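Local coordinates for protein transcriptional repressor of the blcABC operon (Agrobacterium tumefaciens, PDB 3MQ0) that represses transcription of the blcABC operon, probably by binding DNA through a winged helix-turn-helix domain joined to a GAF-fold domain, at residues A67-E71 and L72-A76; A32-I35 and L36-A40; R44-T47 and A48-T52; L55-P58 and K59-H63; S104-N107 and D108-Q112. All coordinates share one frame; numbering follows the deposited sequence.

Overall arrangement
Contacts 1 to 4 all lie in the helix-turn-helix domain, and contact 5 lies in the C-terminal GAF-fold domain, its centre about 36 Å from that of contact 1. Contact 2 is the buried one, a turn of helix 27-41, and it touches contacts 1, 3 and 4 mainly through leucine, isoleucine, valine and methionine side chains. The other four are partly buried, each with exposed residues. Contacts 4 and 1 stand at the start and the end of helix 59-71. Their chemistry is backbone bonding plus apolar packing. Contact 3, at the start of helix 48-52, is more polar, with a capping box and a salt bridge. Contact 5 adds a leucine methyl over an aromatic face.

Contact 1 of 5, residues A67-E71 and L72-A76; sequences AVMTE and LDLLA
V68 starts the contact with both its backbone and its side chain. Its O accepts from L72 N at 2.8 Å, the last regular bond of helix 59-71. Its CG1 lies beside L72 CD1 at 3.7 Å, with the two side chains running the same way. On the second subunit V26 and R30 pack on this pair.

M69 comes next, and its carbonyl receives the chain as it turns back. L74 N makes a weak bond to M69 O. L75 N adds a further bond to the same oxygen at 3.1 Å, nearly straight (168°), from well above the carbonyl plane. M69 CB lies 3.8 Å from L75 CD1. The bend at chi3 (71°) swings CE back over the same leucine, where it meets L75 CD1 and CG. M69 also packs on A32, I35 and L36 of helix 27-41.

D73 has positive phi. The weak bond from L74 N to M69 O and the bond from D73 N to T70 O make a Schellman motif. It ends the helix and leads the chain into strand 75-77, which pairs with strand 82-85 as the wing hairpin.

T70 O is 3.0 Å from D73 N in this motif. T70 CA makes a CA-H...O contact with L75 O at 3.4 Å. A water lies between T70 O and L75 O, within bonding distance of each. T70 OG1 bonds to L66 O one turn back, while it also lies 3.9 Å from L75 CB.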
loop_
_atom_site.group_PDB
_atom_site.type_symbol
_atom_site.label_atom_id
_atom_site.label_comp_id
_atom_site.label_asym_id
_atom_site.label_seq_id
_atom_site.Cartn_x
_atom_site.Cartn_y
_atom_site.Cartn_z
ATOM N N ALA B 67 24.677 -2.838 9.133
ATOM C CA ALA B 67 25.055 -1.425 9.163
ATOM C C ALA B 67 25.050 -0.804 7.770
ATOM O O ALA B 67 24.669 0.345 7.599
ATOM C CB ALA B 67 26.408 -1.225 9.847
ATOM N N VAL B 68 25.474 -1.570 6.769
ATOM C CA VAL B 68 25.434 -1.106 5.397
ATOM C C VAL B 68 23.993 -0.912 4.927
ATOM O O VAL B 68 23.685 0.074 4.275
ATOM C CB VAL B 68 26.188 -2.065 4.446
ATOM C CG1 VAL B 68 25.882 -1.728 2.987
ATOM C CG2 VAL B 68 27.689 -2.000 4.715
ATOM N N MET B 69 23.109 -1.845 5.281
ATOM C CA MET B 69 21.704 -1.742 4.910
ATOM C C MET B 69 21.064 -0.537 5.548
ATOM O O MET B 69 20.137 0.049 4.987
ATOM C CB MET B 69 20.932 -3.001 5.331
ATOM C CG MET B 69 21.301 -4.237 4.513
ATOM S SD MET B 69 20.465 -5.712 5.110
ATOM C CE MET B 69 18.800 -5.307 4.580
ATOM N N THR B 70 21.546 -0.172 6.733
ATOM C CA THR B 70 21.067 1.041 7.392
ATOM C C THR B 70 21.553 2.303 6.668
ATOM O O THR B 70 20.788 3.250 6.447
ATOM C CB THR B 70 21.450 1.062 8.884
ATOM O OG1 THR B 70 20.868 -0.087 9.518
ATOM C CG2 THR B 70 20.921 2.299 9.541
ATOM N N GLU B 71 22.816 2.300 6.267
ATOM C CA GLU B 71 23.369 3.428 5.522
ATOM C C GLU B 71 22.666 3.582 4.168
ATOM O O GLU B 71 22.413 4.693 3.705
ATOM C CB GLU B 71 24.873 3.242 5.329
ATOM C CG GLU B 71 25.556 4.465 4.715
ATOM C CD GLU B 71 25.219 5.765 5.446
ATOM O OE1 GLU B 71 25.395 5.818 6.682
ATOM O OE2 GLU B 71 24.773 6.731 4.783
ATOM N N LEU B 72 22.326 2.456 3.555
ATOM C CA LEU B 72 21.623 2.448 2.277
ATOM C C LEU B 72 20.176 2.867 2.452
ATOM O O LEU B 72 19.462 3.058 1.479
ATOM C CB LEU B 72 21.653 1.041 1.679
ATOM C CG LEU B 72 22.951 0.629 1.001
ATOM C CD1 LEU B 72 23.005 -0.871 0.835
ATOM C CD2 LEU B 72 23.045 1.314 -0.345
ATOM N N ASP B 73 19.740 2.976 3.701
ATOM C CA ASP B 73 18.355 3.341 4.015
ATOM C C ASP B 73 17.331 2.230 3.706
ATOM O O ASP B 73 16.122 2.462 3.699
ATOM C CB ASP B 73 17.973 4.669 3.352
ATOM C CG ASP B 73 18.864 5.827 3.801
ATOM O OD1 ASP B 73 19.276 5.847 4.985
ATOM O OD2 ASP B 73 19.161 6.713 2.967
ATOM N N LEU B 74 17.814 1.018 3.467
ATOM C CA LEU B 74 16.915 -0.129 3.420
ATOM C C LEU B 74 16.304 -0.371 4.805
ATOM O O LEU B 74 15.131 -0.730 4.919
ATOM C CB LEU B 74 17.667 -1.376 2.951
ATOM C CG LEU B 74 18.237 -1.264 1.533
ATOM C CD1 LEU B 74 19.170 -2.413 1.301
ATOM C CD2 LEU B 74 17.100 -1.248 0.502
ATOM N N LEU B 75 17.126 -0.209 5.846
ATOM C CA LEU B 75 16.676 -0.290 7.232
ATOM C C LEU B 75 16.893 1.058 7.911
ATOM O O LEU B 75 17.755 1.840 7.509
ATOM C CB LEU B 75 17.477 -1.336 8.020
ATOM C CG LEU B 75 17.460 -2.780 7.515
ATOM C CD1 LEU B 75 18.498 -3.650 8.233
ATOM C CD2 LEU B 75 16.070 -3.395 7.608
ATOM N N ALA B 76 16.104 1.296 8.943
ATOM C CA ALA B 76 16.260 2.432 9.831
ATOM C C ALA B 76 16.583 1.883 11.214
ATOM O O ALA B 76 15.985 0.898 11.657
ATOM C CB ALA B 76 14.971 3.235 9.882
HETATM O O HOH W 1 18.280 4.461 7.508
#

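Contact 2 of 5, residues A32-I35 and L36-A40; sequences AVRI and LDLVA
The flat carboxylate of D37 lies alongside V33, and the two side chains point the same way. D37 OD2 is 4.0 Å from V33 CG1. D37 CG is 3.3 Å from V33 O, so the carboxylate carbon sits against that carbonyl of the preceding turn. With CG anti to the carbonyl carbon (chi1 -72°), the group folds back along the helix. D37 OD1 is held from the second subunit: H88 NE2 and W92 NE1 of that chain both hydrogen-bond to it. Both hold OD1 at the subunit interface and would probably favour the charged form.

The aliphatic part of R34 makes contact within the helix. R34 CG runs beside L38 CD1 at 4.1 Å, on the exposed side of the helix. On the buried side I35 CG2 faces V39 CG2 at 4.3 Å, one turn on.

The backbone is a regular alpha helix. L36 N donates to A32 O at 2.9 Å, and V39 N donates to I35 O at 3.0 Å. Between them, D37 N and L38 N bond to V33 O and R34 O.

Helix 27-41 is the first helix of the helix-turn-helix domain. I35 lies against L66 of helix 59-71, and both I35 and L36 lie against L75 of strand 75-77. L36 and V39 reach I85 of strand 82-85, and L38 packs on F54 of the loop after helix 48-52.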
loop_
_atom_site.group_PDB
_atom_site.type_symbol
_atom_site.label_atom_id
_atom_site.label_comp_id
_atom_site.label_asym_id
_atom_site.label_seq_id
_atom_site.Cartn_x
_atom_site.Cartn_y
_atom_site.Cartn_z
ATOM N N ALA B 32 20.501 -9.650 2.185
ATOM C CA ALA B 32 19.773 -8.416 2.471
ATOM C C ALA B 32 18.274 -8.643 2.292
ATOM O O ALA B 32 17.465 -8.183 3.086
ATOM C CB ALA B 32 20.245 -7.298 1.560
ATOM N N VAL B 33 17.912 -9.350 1.230
ATOM C CA VAL B 33 16.510 -9.686 1.002
ATOM C C VAL B 33 15.948 -10.551 2.140
ATOM O O VAL B 33 14.839 -10.311 2.632
ATOM C CB VAL B 33 16.321 -10.339 -0.366
ATOM C CG1 VAL B 33 14.899 -10.891 -0.521
ATOM C CG2 VAL B 33 16.631 -9.307 -1.457
ATOM N N ARG B 34 16.722 -11.530 2.598
ATOM C CA ARG B 34 16.273 -12.341 3.737
ATOM C C ARG B 34 16.026 -11.496 4.995
ATOM O O ARG B 34 15.017 -11.677 5.707
ATOM C CB ARG B 34 17.276 -13.455 4.014
ATOM C CG ARG B 34 16.960 -14.305 5.231
ATOM C CD ARG B 34 17.898 -15.508 5.267
ATOM N NE ARG B 34 18.699 -15.591 4.049
ATOM C CZ ARG B 34 18.333 -16.237 2.945
ATOM N NH1 ARG B 34 17.166 -16.872 2.901
ATOM N NH2 ARG B 34 19.134 -16.240 1.881
ATOM N N ILE B 35 16.943 -10.567 5.262
ATOM C CA ILE B 35 16.820 -9.656 6.403
ATOM C C ILE B 35 15.589 -8.770 6.267
ATOM O O ILE B 35 14.843 -8.605 7.224
ATOM C CB ILE B 35 18.080 -8.768 6.547
ATOM C CG1 ILE B 35 19.261 -9.616 7.019
ATOM C CG2 ILE B 35 17.847 -7.624 7.531
ATOM C CD1 ILE B 35 20.602 -8.924 6.798
ATOM N N LEU B 36 15.374 -8.187 5.087
ATOM C CA LEU B 36 14.192 -7.352 4.913
ATOM C C LEU B 36 12.911 -8.152 5.099
ATOM O O LEU B 36 11.954 -7.667 5.707
ATOM C CB LEU B 36 14.206 -6.629 3.565
ATOM C CG LEU B 36 15.305 -5.556 3.528
ATOM C CD1 LEU B 36 15.632 -5.192 2.095
ATOM C CD2 LEU B 36 14.928 -4.304 4.321
ATOM N N ASP B 37 12.889 -9.384 4.604
ATOM C CA ASP B 37 11.705 -10.211 4.801
ATOM C C ASP B 37 11.441 -10.478 6.285
ATOM O O ASP B 37 10.293 -10.480 6.723
ATOM C CB ASP B 37 11.822 -11.523 4.041
ATOM C CG ASP B 37 11.683 -11.347 2.536
ATOM O OD1 ASP B 37 11.267 -10.256 2.065
ATOM O OD2 ASP B 37 11.978 -12.322 1.818
ATOM N N LEU B 38 12.501 -10.718 7.050
ATOM C CA LEU B 38 12.366 -11.011 8.475
ATOM C C LEU B 38 11.857 -9.803 9.243
ATOM O O LEU B 38 10.968 -9.922 10.076
ATOM C CB LEU B 38 13.694 -11.461 9.060
ATOM C CG LEU B 38 14.071 -12.904 8.755
ATOM C CD1 LEU B 38 15.567 -13.088 8.894
ATOM C CD2 LEU B 38 13.311 -13.855 9.678
ATOM N N VAL B 39 12.415 -8.637 8.945
ATOM C CA VAL B 39 11.983 -7.408 9.595
ATOM C C VAL B 39 10.534 -7.088 9.227
ATOM O O VAL B 39 9.735 -6.695 10.074
ATOM C CB VAL B 39 12.909 -6.238 9.229
ATOM C CG1 VAL B 39 12.354 -4.925 9.748
ATOM C CG2 VAL B 39 14.308 -6.499 9.783
ATOM N N ALA B 40 10.188 -7.274 7.961
ATOM C CA ALA B 40 8.856 -6.921 7.519
ATOM C C ALA B 40 7.819 -7.811 8.182
ATOM O O ALA B 40 6.711 -7.365 8.476
ATOM C CB ALA B 40 8.763 -7.009 5.992
#

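Contact 3 of 5, residues R44-T47 and A48-T52; sequences RDLT and AAELT
T47 turns its hydroxyl between the backbone N and the carbonyl carbon (chi1 59°), and E50 sends its carboxylate back on a chain extended beyond CG (chi2 172°). These torsions bring the two side chains obliquely across each other as a capping box at the start of helix 48-52. This helix precedes helix 59-71 in the helix-turn-helix domain.

The box has two main bonds. E50 N donates to T47 OG1 at 3.0 Å. T47 N donates to E50 OE1 at 2.9 Å, using the anti lone pair of that oxygen. The pair thus satisfies a backbone N-H at the first turn and another just before it. L51 N then bonds to T47 O as the first full turn closes. A water joins E50 OE1 to D45 O, giving this oxygen a second donor.

The other carboxylate oxygen is used by R44. R44 NH1 forms a salt bridge with E50 OE2 at 3.1 Å, and the bond is nearly straight. The oxygen lies at the edge of the guanidinium, in its plane, and is met on its syn side. The carboxylate is turned across the guanidinium, with 68° between the planes.

On the inner side, L46 CD1 meets L51 CD2 at 3.7 Å, the two side chains crossing at about a right angle. L51 also packs on L66 of helix 59-71 and L83 of strand 82-85.

Further along, A48 O accepts twice from T52, from N at 2.9 Å and from OG1 at 2.8 Å, on opposite faces of the carbonyl plane.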
loop_
_atom_site.group_PDB
_atom_site.type_symbol
_atom_site.label_atom_id
_atom_site.label_comp_id
_atom_site.label_asym_id
_atom_site.label_seq_id
_atom_site.Cartn_x
_atom_site.Cartn_y
_atom_site.Cartn_z
ATOM N N ARG B 44 7.291 -7.472 16.209
ATOM C CA ARG B 44 8.183 -6.917 17.219
ATOM C C ARG B 44 9.462 -6.434 16.540
ATOM O O ARG B 44 10.005 -7.122 15.673
ATOM C CB ARG B 44 8.513 -8.011 18.232
ATOM C CG ARG B 44 9.078 -7.552 19.549
ATOM C CD ARG B 44 9.141 -8.739 20.512
ATOM N NE ARG B 44 9.731 -9.921 19.884
ATOM C CZ ARG B 44 11.037 -10.158 19.830
ATOM N NH1 ARG B 44 11.883 -9.299 20.373
ATOM N NH2 ARG B 44 11.501 -11.248 19.233
ATOM N N ASP B 45 9.944 -5.252 16.911
ATOM C CA ASP B 45 11.163 -4.728 16.293
ATOM C C ASP B 45 12.379 -5.436 16.870
ATOM O O ASP B 45 12.539 -5.519 18.092
ATOM C CB ASP B 45 11.258 -3.215 16.477
ATOM C CG ASP B 45 9.949 -2.518 16.150
ATOM O OD1 ASP B 45 9.584 -2.475 14.954
ATOM O OD2 ASP B 45 9.272 -2.036 17.088
ATOM N N LEU B 46 13.233 -5.945 15.988
ATOM C CA LEU B 46 14.349 -6.808 16.385
ATOM C C LEU B 46 15.679 -6.067 16.452
ATOM O O LEU B 46 15.906 -5.112 15.718
ATOM C CB LEU B 46 14.473 -7.969 15.390
ATOM C CG LEU B 46 13.172 -8.740 15.153
ATOM C CD1 LEU B 46 13.311 -9.681 13.961
ATOM C CD2 LEU B 46 12.763 -9.483 16.414
ATOM N N THR B 47 16.562 -6.539 17.325
ATOM C CA THR B 47 17.904 -5.991 17.453
ATOM C C THR B 47 18.810 -6.601 16.395
ATOM O O THR B 47 18.456 -7.588 15.748
ATOM C CB THR B 47 18.514 -6.339 18.832
ATOM O OG1 THR B 47 18.564 -7.769 18.983
ATOM C CG2 THR B 47 17.675 -5.749 19.945
ATOM N N ALA B 48 19.994 -6.027 16.230
ATOM C CA ALA B 48 20.948 -6.594 15.289
ATOM C C ALA B 48 21.322 -7.987 15.776
ATOM O O ALA B 48 21.489 -8.905 14.975
ATOM C CB ALA B 48 22.181 -5.713 15.163
ATOM N N ALA B 49 21.434 -8.152 17.094
ATOM C CA ALA B 49 21.809 -9.449 17.638
ATOM C C ALA B 49 20.764 -10.501 17.297
ATOM O O ALA B 49 21.097 -11.627 16.936
ATOM C CB ALA B 49 22.010 -9.363 19.135
ATOM N N GLU B 50 19.492 -10.131 17.406
ATOM C CA GLU B 50 18.417 -11.053 17.067
ATOM C C GLU B 50 18.435 -11.431 15.586
ATOM O O GLU B 50 18.270 -12.600 15.233
ATOM C CB GLU B 50 17.053 -10.481 17.479
ATOM C CG GLU B 50 16.840 -10.456 18.995
ATOM C CD GLU B 50 15.584 -9.708 19.411
ATOM O OE1 GLU B 50 15.342 -8.604 18.877
ATOM O OE2 GLU B 50 14.837 -10.226 20.275
ATOM N N LEU B 51 18.629 -10.447 14.713
ATOM C CA LEU B 51 18.619 -10.720 13.282
ATOM C C LEU B 51 19.812 -11.580 12.885
ATOM O O LEU B 51 19.718 -12.409 11.983
ATOM C CB LEU B 51 18.627 -9.419 12.473
ATOM C CG LEU B 51 17.333 -8.616 12.546
ATOM C CD1 LEU B 51 17.572 -7.202 12.005
ATOM C CD2 LEU B 51 16.256 -9.337 11.748
ATOM N N THR B 52 20.930 -11.367 13.570
ATOM C CA THR B 52 22.170 -12.064 13.259
ATOM C C THR B 52 21.961 -13.575 13.392
ATOM O O THR B 52 22.532 -14.356 12.636
ATOM C CB THR B 52 23.317 -11.542 14.165
ATOM O OG1 THR B 52 23.675 -10.221 13.745
ATOM C CG2 THR B 52 24.541 -12.427 14.091
HETATM O O HOH W 2 13.526 -6.926 20.071
#

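Contact 4 of 5, residues L55-P58 and K59-H63; sequences LDLP and KSSAH
L55 places its CD1 methyl against A62 CB at 3.7 Å. L57, the other leucine of the loop, reaches the same alanine, with its CB 4.3 Å from A62 CB. L57 CD1 also lies 4.0 Å from S61 OG. The serine hydroxyl is put there by its first torsion, which sets OG opposite the backbone N (chi1 173°). Between the leucines, D56 is the centre of an inverse gamma turn. The turn brings L55 and L57 both to bear on the helix.

P58 is the N-cap residue of helix 59-71. A62 N donates to P58 O at 3.0 Å, nearly along the C=O axis. S61 N adds a weak bond to the same oxygen. The proline ring lies over the first turn, with P58 CD 4.1 Å from S61 CB.

Helix 59-71 follows helix 48-52 through this loop, so it is probably the recognition helix of the helix-turn-helix motif. T52 of helix 48-52 packs on A62 and H63. L55 lies against R31 and I35 of helix 27-41, and D56 makes a salt bridge to R31. L57 and S61 touch I22 of the second subunit.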
loop_
_atom_site.group_PDB
_atom_site.type_symbol
_atom_site.label_atom_id
_atom_site.label_comp_id
_atom_site.label_asym_id
_atom_site.label_seq_id
_atom_site.Cartn_x
_atom_site.Cartn_y
_atom_site.Cartn_z
ATOM N N LEU B 55 21.135 -15.268 10.208
ATOM C CA LEU B 55 22.068 -15.175 9.091
ATOM C C LEU B 55 23.165 -16.231 9.181
ATOM O O LEU B 55 23.708 -16.494 10.255
ATOM C CB LEU B 55 22.697 -13.781 9.026
ATOM C CG LEU B 55 21.802 -12.611 8.602
ATOM C CD1 LEU B 55 22.464 -11.270 8.918
ATOM C CD2 LEU B 55 21.485 -12.702 7.126
ATOM N N ASP B 56 23.493 -16.830 8.045
ATOM C CA ASP B 56 24.588 -17.787 7.977
ATOM C C ASP B 56 25.948 -17.105 7.805
ATOM O O ASP B 56 26.731 -17.485 6.922
ATOM C CB ASP B 56 24.347 -18.767 6.828
ATOM C CG ASP B 56 24.287 -18.077 5.471
ATOM O OD1 ASP B 56 23.996 -16.856 5.418
ATOM O OD2 ASP B 56 24.538 -18.764 4.457
ATOM N N LEU B 57 26.225 -16.105 8.640
ATOM C CA LEU B 57 27.471 -15.338 8.563
ATOM C C LEU B 57 28.127 -15.200 9.928
ATOM O O LEU B 57 27.434 -15.147 10.945
ATOM C CB LEU B 57 27.183 -13.924 8.048
ATOM C CG LEU B 57 26.392 -13.762 6.751
ATOM C CD1 LEU B 57 26.000 -12.307 6.582
ATOM C CD2 LEU B 57 27.195 -14.248 5.579
ATOM N N PRO B 58 29.465 -15.100 9.956
ATOM C CA PRO B 58 30.127 -14.778 11.219
ATOM C C PRO B 58 29.472 -13.526 11.776
ATOM O O PRO B 58 28.963 -12.722 11.002
ATOM C CB PRO B 58 31.561 -14.451 10.794
ATOM C CG PRO B 58 31.734 -15.086 9.463
ATOM C CD PRO B 58 30.395 -15.093 8.813
ATOM N N LYS B 59 29.491 -13.364 13.093
ATOM C CA LYS B 59 28.861 -12.218 13.742
ATOM C C LYS B 59 29.317 -10.874 13.194
ATOM O O LYS B 59 28.500 -9.998 12.967
ATOM C CB LYS B 59 29.077 -12.267 15.257
ATOM C CG LYS B 59 28.263 -13.340 15.939
ATOM C CD LYS B 59 28.424 -13.294 17.446
ATOM C CE LYS B 59 27.733 -14.482 18.095
ATOM N NZ LYS B 59 26.318 -14.597 17.632
ATOM N N SER B 60 30.615 -10.710 12.977
ATOM C CA SER B 60 31.125 -9.415 12.523
ATOM C C SER B 60 30.620 -9.051 11.133
ATOM O O SER B 60 30.367 -7.881 10.833
ATOM C CB SER B 60 32.659 -9.371 12.582
ATOM O OG SER B 60 33.235 -10.487 11.922
ATOM N N SER B 61 30.479 -10.055 10.278
ATOM C CA SER B 61 29.996 -9.836 8.929
ATOM C C SER B 61 28.501 -9.538 8.933
ATOM O O SER B 61 28.015 -8.697 8.180
ATOM C CB SER B 61 30.317 -11.050 8.054
ATOM O OG SER B 61 29.715 -10.922 6.784
ATOM N N ALA B 62 27.766 -10.222 9.801
ATOM C CA ALA B 62 26.342 -9.976 9.897
ATOM C C ALA B 62 26.108 -8.538 10.362
ATOM O O ALA B 62 25.324 -7.816 9.761
ATOM C CB ALA B 62 25.673 -10.992 10.833
ATOM N N HIS B 63 26.795 -8.119 11.417
ATOM C CA HIS B 63 26.655 -6.748 11.899
ATOM C C HIS B 63 27.051 -5.718 10.846
ATOM O O HIS B 63 26.408 -4.684 10.709
ATOM C CB HIS B 63 27.465 -6.528 13.175
ATOM C CG HIS B 63 26.942 -7.295 14.356
ATOM N ND1 HIS B 63 27.471 -7.165 15.620
ATOM C CD2 HIS B 63 25.939 -8.199 14.456
ATOM C CE1 HIS B 63 26.814 -7.956 16.452
ATOM N NE2 HIS B 63 25.878 -8.592 15.771
#

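Contact 5 of 5, residues S104-N107 and D108-Q112; sequences STFN and DHLAQ
F106 and L110 make the main side-chain contact, one turn apart on helix 102-110. L110 CD1 sits over one face of the F106 ring, 4.0 Å from its centroid and 29° off the ring normal. This is a CH-pi contact. The methyl is shifted toward the far end of the ring, and its closest atom there is F106 CZ at 3.5 Å. F106 has CG opposite its backbone N (chi1 163°), which swings the ring along the helix toward L110.

Backbone bonds carry the rest of the turn. D108 N donates to S104 O at 3.1 Å, and H109 N donates to T105 O at 3.0 Å. L110 N bonds to F106 O. The bond from A111 N to N107 O is longer, 3.2 Å, and more bent, at 141°.

Several polar side chains find partners outside the two segments: S104, T105, D108 and H109. S104 OG bonds to D101 O. T105 OG1 is hydrogen-bonded to R84 NH1 of the second subunit and to D101 O. D108 CG rests 3.3 Å from S104 O, while OD2 accepts from A79 N and S78 OG of the second subunit.

The helix belongs to the GAF-fold domain. F106 and L110 face V121 of strand 120-127, in the six-stranded sheet. T105 and H109 pack on helix 247-267, where H109 ND1 bonds to K267 NZ.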
loop_
_atom_site.group_PDB
_atom_site.type_symbol
_atom_site.label_atom_id
_atom_site.label_comp_id
_atom_site.label_asym_id
_atom_site.label_seq_id
_atom_site.Cartn_x
_atom_site.Cartn_y
_atom_site.Cartn_z
ATOM N N SER B 104 -1.407 -7.029 -19.652
ATOM C CA SER B 104 -0.105 -7.488 -20.136
ATOM C C SER B 104 0.461 -8.596 -19.224
ATOM O O SER B 104 1.097 -9.525 -19.700
ATOM C CB SER B 104 0.891 -6.330 -20.284
ATOM O OG SER B 104 1.123 -5.692 -19.043
ATOM N N THR B 105 0.212 -8.496 -17.921
ATOM C CA THR B 105 0.617 -9.539 -16.978
ATOM C C THR B 105 -0.057 -10.873 -17.327
ATOM O O THR B 105 0.581 -11.921 -17.381
ATOM C CB THR B 105 0.253 -9.131 -15.531
ATOM O OG1 THR B 105 0.958 -7.927 -15.193
ATOM C CG2 THR B 105 0.615 -10.232 -14.538
ATOM N N PHE B 106 -1.358 -10.804 -17.568
ATOM C CA PHE B 106 -2.161 -11.943 -18.031
ATOM C C PHE B 106 -1.572 -12.549 -19.315
ATOM O O PHE B 106 -1.310 -13.742 -19.368
ATOM C CB PHE B 106 -3.595 -11.439 -18.227
ATOM C CG PHE B 106 -4.488 -12.327 -19.067
ATOM C CD1 PHE B 106 -5.111 -13.440 -18.515
ATOM C CD2 PHE B 106 -4.775 -11.990 -20.379
ATOM C CE1 PHE B 106 -5.979 -14.233 -19.281
ATOM C CE2 PHE B 106 -5.629 -12.775 -21.153
ATOM C CZ PHE B 106 -6.232 -13.898 -20.595
ATOM N N ASN B 107 -1.338 -11.725 -20.337
ATOM C CA ASN B 107 -0.843 -12.229 -21.621
ATOM C C ASN B 107 0.449 -13.009 -21.445
ATOM O O ASN B 107 0.601 -14.111 -21.978
ATOM C CB ASN B 107 -0.590 -11.091 -22.617
ATOM C CG ASN B 107 -1.866 -10.446 -23.123
ATOM O OD1 ASN B 107 -2.915 -11.061 -23.145
ATOM N ND2 ASN B 107 -1.761 -9.193 -23.560
ATOM N N ASP B 108 1.382 -12.421 -20.702
ATOM C CA ASP B 108 2.690 -13.031 -20.470
ATOM C C ASP B 108 2.618 -14.324 -19.656
ATOM O O ASP B 108 3.371 -15.277 -19.887
ATOM C CB ASP B 108 3.622 -12.019 -19.806
ATOM C CG ASP B 108 3.982 -10.867 -20.740
ATOM O OD1 ASP B 108 3.686 -10.967 -21.955
ATOM O OD2 ASP B 108 4.563 -9.867 -20.269
ATOM N N HIS B 109 1.701 -14.351 -18.707
ATOM C CA HIS B 109 1.476 -15.543 -17.914
ATOM C C HIS B 109 1.026 -16.692 -18.810
ATOM O O HIS B 109 1.469 -17.827 -18.644
ATOM C CB HIS B 109 0.417 -15.251 -16.853
ATOM C CG HIS B 109 0.350 -16.269 -15.761
ATOM N ND1 HIS B 109 1.370 -16.466 -14.858
ATOM C CD2 HIS B 109 -0.639 -17.131 -15.404
ATOM C CE1 HIS B 109 1.026 -17.414 -14.004
ATOM N NE2 HIS B 109 -0.191 -17.827 -14.311
ATOM N N LEU B 110 0.148 -16.401 -19.768
ATOM C CA LEU B 110 -0.329 -17.444 -20.674
ATOM C C LEU B 110 0.776 -17.955 -21.597
ATOM O O LEU B 110 0.792 -19.128 -21.976
ATOM C CB LEU B 110 -1.508 -16.949 -21.504
ATOM C CG LEU B 110 -2.798 -16.728 -20.724
ATOM C CD1 LEU B 110 -3.912 -16.353 -21.687
ATOM C CD2 LEU B 110 -3.141 -17.983 -19.959
ATOM N N ALA B 111 1.697 -17.069 -21.952
ATOM C CA ALA B 111 2.787 -17.426 -22.852
ATOM C C ALA B 111 3.682 -18.548 -22.319
ATOM O O ALA B 111 4.494 -19.095 -23.059
ATOM C CB ALA B 111 3.623 -16.197 -23.182
ATOM N N GLN B 112 3.549 -18.894 -21.044
ATOM C CA GLN B 112 4.422 -19.916 -20.468
ATOM C C GLN B 112 3.647 -21.085 -19.869
ATOM O O GLN B 112 4.228 -21.973 -19.243
ATOM C CB GLN B 112 5.346 -19.295 -19.426
ATOM C CG GLN B 112 4.610 -18.639 -18.284
ATOM C CD GLN B 112 5.430 -17.561 -17.619
ATOM O OE1 GLN B 112 6.085 -16.762 -18.290
ATOM N NE2 GLN B 112 5.406 -17.535 -16.290
#